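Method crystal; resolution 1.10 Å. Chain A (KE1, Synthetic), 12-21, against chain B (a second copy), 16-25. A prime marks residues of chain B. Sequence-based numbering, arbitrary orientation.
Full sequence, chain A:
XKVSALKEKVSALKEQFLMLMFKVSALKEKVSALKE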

ATOM      1  N   ALA A  12       4.449 -12.481   3.135  1.00 16.88           N
ATOM      2  CA  ALA A  12       3.007 -12.285   2.997  1.00 22.17           C
ATOM      3  C   ALA A  12       2.742 -10.807   2.779  1.00 22.02           C
ATOM      4  O   ALA A  12       1.880 -10.389   1.974  1.00 24.87           O
ATOM      5  CB  ALA A  12       2.315 -12.900   4.195  1.00 22.92           C
ATOM      6  N   LEU A  13       3.480  -9.940   3.464  1.00 16.40           N
ATOM      7  CA  LEU A  13       3.299  -8.507   3.241  1.00 21.67           C
ATOM      8  C   LEU A  13       3.745  -8.123   1.848  1.00 17.44           C
ATOM      9  O   LEU A  13       3.137  -7.258   1.218  1.00 22.22           O
ATOM     10  CB  LEU A  13       4.058  -7.778   4.330  1.00 19.42           C
ATOM     11  CG  LEU A  13       3.799  -6.276   4.463  1.00 20.18           C
ATOM     12  CD1 LEU A  13       2.337  -6.048   4.767  1.00 28.51           C
ATOM     13  CD2 LEU A  13       4.773  -5.662   5.464  1.00 23.65           C
ATOM     14  N   LYS A  14       4.799  -8.676   1.271  1.00 17.18           N
ATOM     15  CA  LYS A  14       5.095  -8.354  -0.121  1.00 18.63           C
ATOM     16  C   LYS A  14       3.984  -8.746  -1.090  1.00 16.46           C
ATOM     17  O   LYS A  14       3.702  -8.057  -2.089  1.00 18.89           O
ATOM     18  CB  LYS A  14       6.371  -9.111  -0.534  1.00 21.87           C
ATOM     19  CG  LYS A  14       7.681  -8.386  -0.366  1.00 30.23           C
ATOM     20  CD  LYS A  14       8.471  -8.843   0.857  1.00 38.63           C
ATOM     21  CE  LYS A  14       9.828  -8.143   0.904  1.00 42.41           C
ATOM     22  NZ  LYS A  14       9.857  -7.080   1.950  1.00 35.39           N
ATOM     23  N   GLU A  15       3.289  -9.848  -0.862  1.00 16.41           N
ATOM     24  CA  GLU A  15       2.163 -10.314  -1.682  1.00 14.70           C
ATOM     25  C   GLU A  15       1.007  -9.338  -1.495  1.00 17.07           C
ATOM     26  O   GLU A  15       0.464  -8.979  -2.555  1.00 17.58           O
ATOM     27  CB  GLU A  15       1.824 -11.750  -1.268  1.00 19.62           C
ATOM     28  CG  GLU A  15       2.677 -12.773  -1.995  1.00 28.40           C
ATOM     29  CD  GLU A  15       2.376 -14.219  -1.676  1.00 40.92           C
ATOM     30  OE1 GLU A  15       3.199 -14.866  -0.986  1.00 29.97           O
ATOM     31  OE2 GLU A  15       1.324 -14.727  -2.133  1.00 30.06           O
ATOM     32  N   GLN A  16       0.727  -8.930  -0.283  1.00 18.88           N
ATOM     33  CA  GLN A  16      -0.285  -7.899   0.001  1.00 17.93           C
ATOM     34  C   GLN A  16       0.040  -6.637  -0.802  1.00 18.60           C
ATOM     35  O   GLN A  16      -0.941  -6.093  -1.381  1.00 20.46           O
ATOM     36  CB  GLN A  16      -0.460  -7.586   1.485  1.00 21.56           C
ATOM     37  CG  GLN A  16      -0.779  -8.805   2.348  1.00 22.24           C
ATOM     38  CD  GLN A  16      -0.870  -8.371   3.810  1.00 23.96           C
ATOM     39  OE1 GLN A  16       0.103  -7.891   4.404  1.00 40.07           O
ATOM     40  NE2 GLN A  16      -2.052  -8.470   4.418  1.00 34.50           N
ATOM     41  N   PHE A  17       1.279  -6.160  -0.791  1.00 15.92           N
ATOM     42  CA  PHE A  17       1.656  -4.929  -1.498  1.00 16.43           C
ATOM     43  C   PHE A  17       1.399  -5.067  -2.986  1.00 14.42           C
ATOM     44  O   PHE A  17       0.914  -4.072  -3.565  1.00 17.19           O
ATOM     45  CB  PHE A  17       3.130  -4.572  -1.302  1.00 19.80           C
ATOM     46  CG  PHE A  17       3.744  -3.565  -2.265  1.00 17.54           C
ATOM     47  CD1 PHE A  17       3.465  -2.208  -2.197  1.00 29.32           C
ATOM     48  CD2 PHE A  17       4.602  -3.946  -3.269  1.00 25.14           C
ATOM     49  CE1 PHE A  17       4.025  -1.317  -3.093  1.00 29.01           C
ATOM     50  CE2 PHE A  17       5.178  -3.075  -4.164  1.00 24.13           C
ATOM     51  CZ  PHE A  17       4.892  -1.721  -4.086  1.00 24.93           C
ATOM     52  N   LEU A  18       1.787  -6.163  -3.594  1.00 15.08           N
ATOM     53  CA  LEU A  18       1.550  -6.377  -5.015  1.00 15.74           C
ATOM     54  C   LEU A  18       0.050  -6.299  -5.290  1.00 18.14           C
ATOM     55  O   LEU A  18      -0.293  -5.662  -6.306  1.00 17.92           O
ATOM     56  CB  LEU A  18       2.120  -7.699  -5.468  1.00 13.54           C
ATOM     57  CG  LEU A  18       3.604  -7.800  -5.753  1.00 16.35           C
ATOM     58  CD1 LEU A  18       3.914  -9.200  -6.255  1.00 23.05           C
ATOM     59  CD2 LEU A  18       4.072  -6.721  -6.718  1.00 23.36           C
ATOM     60  N   MET A  19      -0.758  -6.910  -4.465  1.00 15.30           N
ATOM     61  CA  MET A  19      -2.202  -6.827  -4.745  1.00 15.68           C
ATOM     62  C   MET A  19      -2.745  -5.386  -4.598  1.00 16.26           C
ATOM     63  O   MET A  19      -3.567  -4.961  -5.415  1.00 16.35           O
ATOM     64  CB  MET A  19      -3.012  -7.889  -4.020  1.00 20.00           C
ATOM     65  CG  MET A  19      -2.962  -9.297  -4.784  1.00 20.00           C
ATOM     66  SD  MET A  19      -3.710 -10.737  -3.730  1.00 20.00           S
ATOM     67  CE  MET A  19      -3.848 -10.039  -2.095  1.00 20.00           C
ATOM     68  N   LEU A  20      -2.240  -4.620  -3.638  1.00 15.13           N
ATOM     69  CA  LEU A  20      -2.685  -3.226  -3.457  1.00 13.87           C
ATOM     70  C   LEU A  20      -2.148  -2.363  -4.586  1.00 18.85           C
ATOM     71  O   LEU A  20      -2.919  -1.488  -5.066  1.00 13.83           O
ATOM     72  CB  LEU A  20      -2.369  -2.756  -2.031  1.00 17.30           C
ATOM     73  CG  LEU A  20      -2.981  -1.423  -1.559  1.00 18.58           C
ATOM     74  CD1 LEU A  20      -4.491  -1.547  -1.524  1.00 19.67           C
ATOM     75  CD2 LEU A  20      -2.426  -0.977  -0.215  1.00 23.14           C
ATOM     76  N   MET A  21      -0.912  -2.534  -5.076  1.00 15.30           N
ATOM     77  CA  MET A  21      -0.441  -1.855  -6.263  1.00 13.40           C
ATOM     78  C   MET A  21      -1.350  -2.144  -7.441  1.00 13.51           C
ATOM     79  O   MET A  21      -1.674  -1.221  -8.223  1.00 15.11           O
ATOM     80  CB  MET A  21       0.970  -2.361  -6.629  1.00 15.31           C
ATOM     81  CG  MET A  21       1.992  -1.842  -5.631  1.00 20.86           C
ATOM     82  SD  MET A  21       2.595  -0.241  -6.158  1.00 36.34           S
ATOM     83  CE  MET A  21       4.085  -0.598  -7.067  1.00 30.48           C
TER
ATOM     84  N   GLN B  16       0.661   0.284   8.935  1.00 18.88           N
ATOM     85  CA  GLN B  16       0.617   1.206   7.787  1.00 17.93           C
ATOM     86  C   GLN B  16      -0.197   0.568   6.659  1.00 18.60           C
ATOM     87  O   GLN B  16      -1.028   1.329   6.091  1.00 20.46           O
ATOM     88  CB  GLN B  16       1.989   1.660   7.298  1.00 21.56           C
ATOM     89  CG  GLN B  16       2.858   2.300   8.378  1.00 22.24           C
ATOM     90  CD  GLN B  16       4.219   2.655   7.779  1.00 23.96           C
ATOM     91  OE1 GLN B  16       4.975   1.785   7.331  1.00 40.07           O
ATOM     92  NE2 GLN B  16       4.547   3.944   7.696  1.00 34.50           N
ATOM     93  N   PHE B  17       0.055  -0.686   6.304  1.00 15.92           N
ATOM     94  CA  PHE B  17      -0.650  -1.349   5.200  1.00 16.43           C
ATOM     95  C   PHE B  17      -2.140  -1.408   5.476  1.00 14.42           C
ATOM     96  O   PHE B  17      -2.898  -1.181   4.509  1.00 17.19           O
ATOM     97  CB  PHE B  17      -0.156  -2.778   4.966  1.00 19.80           C
ATOM     98  CG  PHE B  17      -1.036  -3.701   4.134  1.00 17.54           C
ATOM     99  CD1 PHE B  17      -1.150  -3.575   2.757  1.00 29.32           C
ATOM    100  CD2 PHE B  17      -1.781  -4.705   4.703  1.00 25.14           C
ATOM    101  CE1 PHE B  17      -1.969  -4.418   2.028  1.00 29.01           C
ATOM    102  CE2 PHE B  17      -2.593  -5.560   3.995  1.00 24.13           C
ATOM    103  CZ  PHE B  17      -2.700  -5.425   2.620  1.00 24.93           C
ATOM    104  N   LEU B  18      -2.546  -1.787   6.663  1.00 15.08           N
ATOM    105  CA  LEU B  18      -3.961  -1.842   7.010  1.00 15.74           C
ATOM    106  C   LEU B  18      -4.576  -0.457   6.820  1.00 18.14           C
ATOM    107  O   LEU B  18      -5.694  -0.420   6.270  1.00 17.92           O
ATOM    108  CB  LEU B  18      -4.156  -2.337   8.422  1.00 13.54           C
ATOM    109  CG  LEU B  18      -4.086  -3.826   8.695  1.00 16.35           C
ATOM    110  CD1 LEU B  18      -4.381  -4.070  10.165  1.00 23.05           C
ATOM    111  CD2 LEU B  18      -5.008  -4.615   7.778  1.00 23.36           C
ATOM    112  N   MET B  19      -3.907   0.577   7.256  1.00 15.30           N
ATOM    113  CA  MET B  19      -4.516   1.906   7.068  1.00 15.68           C
ATOM    114  C   MET B  19      -4.620   2.295   5.574  1.00 16.26           C
ATOM    115  O   MET B  19      -5.637   2.864   5.165  1.00 16.35           O
ATOM    116  CB  MET B  19      -3.905   2.973   7.961  1.00 20.00           C
ATOM    117  CG  MET B  19      -4.513   2.924   9.443  1.00 20.00           C
ATOM    118  SD  MET B  19      -3.537   4.047  10.680  1.00 20.00           S
ATOM    119  CE  MET B  19      -2.043   4.454   9.797  1.00 20.00           C
ATOM    120  N   LEU B  20      -3.641   1.924   4.759  1.00 15.13           N
ATOM    121  CA  LEU B  20      -3.686   2.230   3.318  1.00 13.87           C
ATOM    122  C   LEU B  20      -4.733   1.363   2.640  1.00 18.85           C
ATOM    123  O   LEU B  20      -5.450   1.904   1.754  1.00 13.83           O
ATOM    124  CB  LEU B  20      -2.272   2.179   2.725  1.00 17.30           C
ATOM    125  CG  LEU B  20      -2.069   2.718   1.296  1.00 18.58           C
ATOM    126  CD1 LEU B  20      -2.368   4.203   1.271  1.00 19.67           C
ATOM    127  CD2 LEU B  20      -0.677   2.418   0.759  1.00 23.14           C
ATOM    128  N   MET B  21      -4.913   0.079   2.980  1.00 15.30           N
ATOM    129  CA  MET B  21      -6.015  -0.715   2.485  1.00 13.40           C
ATOM    130  C   MET B  21      -7.339  -0.056   2.815  1.00 13.51           C
ATOM    131  O   MET B  21      -8.251  -0.021   1.956  1.00 15.11           O
ATOM    132  CB  MET B  21      -6.005  -2.102   3.160  1.00 15.31           C
ATOM    133  CG  MET B  21      -4.848  -2.937   2.634  1.00 20.86           C
ATOM    134  SD  MET B  21      -5.360  -3.824   1.165  1.00 36.34           S
ATOM    135  CE  MET B  21      -5.871  -5.423   1.761  1.00 30.48           C
ATOM    136  N   PHE B  22      -7.531   0.480   4.013  1.00 13.76           N
ATOM    137  CA  PHE B  22      -8.789   1.147   4.299  1.00 13.40           C
ATOM    138  C   PHE B  22      -8.948   2.376   3.392  1.00 13.48           C
ATOM    139  O   PHE B  22     -10.097   2.566   2.951  1.00 13.53           O
ATOM    140  CB  PHE B  22      -8.935   1.579   5.772  1.00 18.91           C
ATOM    141  CG  PHE B  22      -9.708   2.869   5.963  1.00 19.13           C
ATOM    142  CD1 PHE B  22     -11.068   2.942   5.835  1.00 36.60           C
ATOM    143  CD2 PHE B  22      -9.036   4.040   6.232  1.00 22.45           C
ATOM    144  CE1 PHE B  22     -11.775   4.120   5.909  1.00 41.22           C
ATOM    145  CE2 PHE B  22      -9.713   5.229   6.347  1.00 34.97           C
ATOM    146  CZ  PHE B  22     -11.082   5.262   6.204  1.00 33.68           C
ATOM    147  N   LYS B  23      -7.921   3.092   3.230  1.00 12.84           N
ATOM    148  CA  LYS B  23      -8.002   4.356   2.476  1.00 11.02           C
ATOM    149  C   LYS B  23      -8.340   4.025   1.035  1.00 13.25           C
ATOM    150  O   LYS B  23      -9.210   4.695   0.392  1.00 12.26           O
ATOM    151  CB  LYS B  23      -6.688   5.136   2.620  1.00 15.48           C
ATOM    152  CG  LYS B  23      -6.618   6.518   1.986  1.00 17.83           C
ATOM    153  CD  LYS B  23      -5.373   7.323   2.330  1.00 17.90           C
ATOM    154  CE  LYS B  23      -5.263   8.700   1.700  1.00 16.75           C
ATOM    155  NZ  LYS B  23      -4.156   9.588   2.159  1.00 20.43           N
ATOM    156  N   VAL B  24      -7.726   3.062   0.424  1.00 11.35           N
ATOM    157  CA  VAL B  24      -7.968   2.625  -0.956  1.00 11.07           C
ATOM    158  C   VAL B  24      -9.351   2.014  -1.055  1.00  9.93           C
ATOM    159  O   VAL B  24     -10.058   2.341  -2.072  1.00 11.74           O
ATOM    160  CB  VAL B  24      -6.895   1.624  -1.432  1.00 11.08           C
ATOM    161  CG1 VAL B  24      -7.167   1.077  -2.820  1.00 14.56           C
ATOM    162  CG2 VAL B  24      -5.527   2.299  -1.528  1.00 13.55           C
ATOM    163  N   SER B  25      -9.817   1.157  -0.159  1.00 10.13           N
ATOM    164  CA  SER B  25     -11.207   0.675  -0.283  1.00 10.60           C
ATOM    165  C   SER B  25     -12.219   1.815  -0.221  1.00 11.11           C
ATOM    166  O   SER B  25     -13.213   1.785  -0.997  1.00 11.63           O
ATOM    167  CB  SER B  25     -11.433  -0.333   0.858  1.00 14.89           C
ATOM    168  OG  SER B  25     -10.913  -1.595   0.472  1.00 21.18           O
TER

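What holds the centre of this contact together? Leu20 does, as a knob set into a hole formed by Phe17′, Leu20′, Met21′ and Val24′. Its CA-to-CB bond points toward the second helix, and its t, p rotamer spreads the two methyl groups across the pocket. Leu20 CD1 lies 3.6 Å from Met21′ SD and 4.0 Å from Val24′ CG1, while Leu20 CD2 lies 3.9 Å from Leu20′ CD2 and 4.1 Å from Phe17′ CE1. These are van der Waals separations, and the leucine touches all four residues of the hole. Of all the residues in the two stretches, Leu20 has the most surface covered by the partner.

How do the helices allow such a fit? They run roughly parallel, with 20° between their directions and 11.4 Å between their axes at closest approach. The four residues of the hole are spaced i, i+3, i+4 and i+7, positions that recur on one side of a helix and leave a diamond-shaped gap between them. Although the two chains share one sequence, the nearest CA pair is Leu20 CA with Met21′ CA, 7.3 Å apart, so the register across the contact is not that of identical residues facing each other.

What surrounds Phe17′? Its CA-to-CB bond points toward the first helix, and three residues one or two turns apart gather about it. Leu20 CD2 approaches the ring obliquely, as does Leu13 CD1, whose closest atom in this residue is Phe17′ CB, at 4.1 Å. The CA-to-CB bond of Leu13 points sideways, but the end of its side chain comes nearer, which extends the apolar packing a further turn beyond Gln16. The CA-to-CB bond of Phe17 in the first chain points away from this partner, so the two copies of the phenylalanine play different parts here.

Where does the apolar packing give way to polar groups? Gln16 marks that edge. Its CA-to-CB bond points toward the partner. The amide lies against the aromatic ring, with OE1 over one face and Gln16 NE2 only 3.0 Å from Phe17′ CE2. That is a tight approach for nitrogen and carbon, but it is a contact rather than a hydrogen bond, and no hydrogen bond crosses between the two stretches. Gln16 is partly exposed, and it borders the apolar centre.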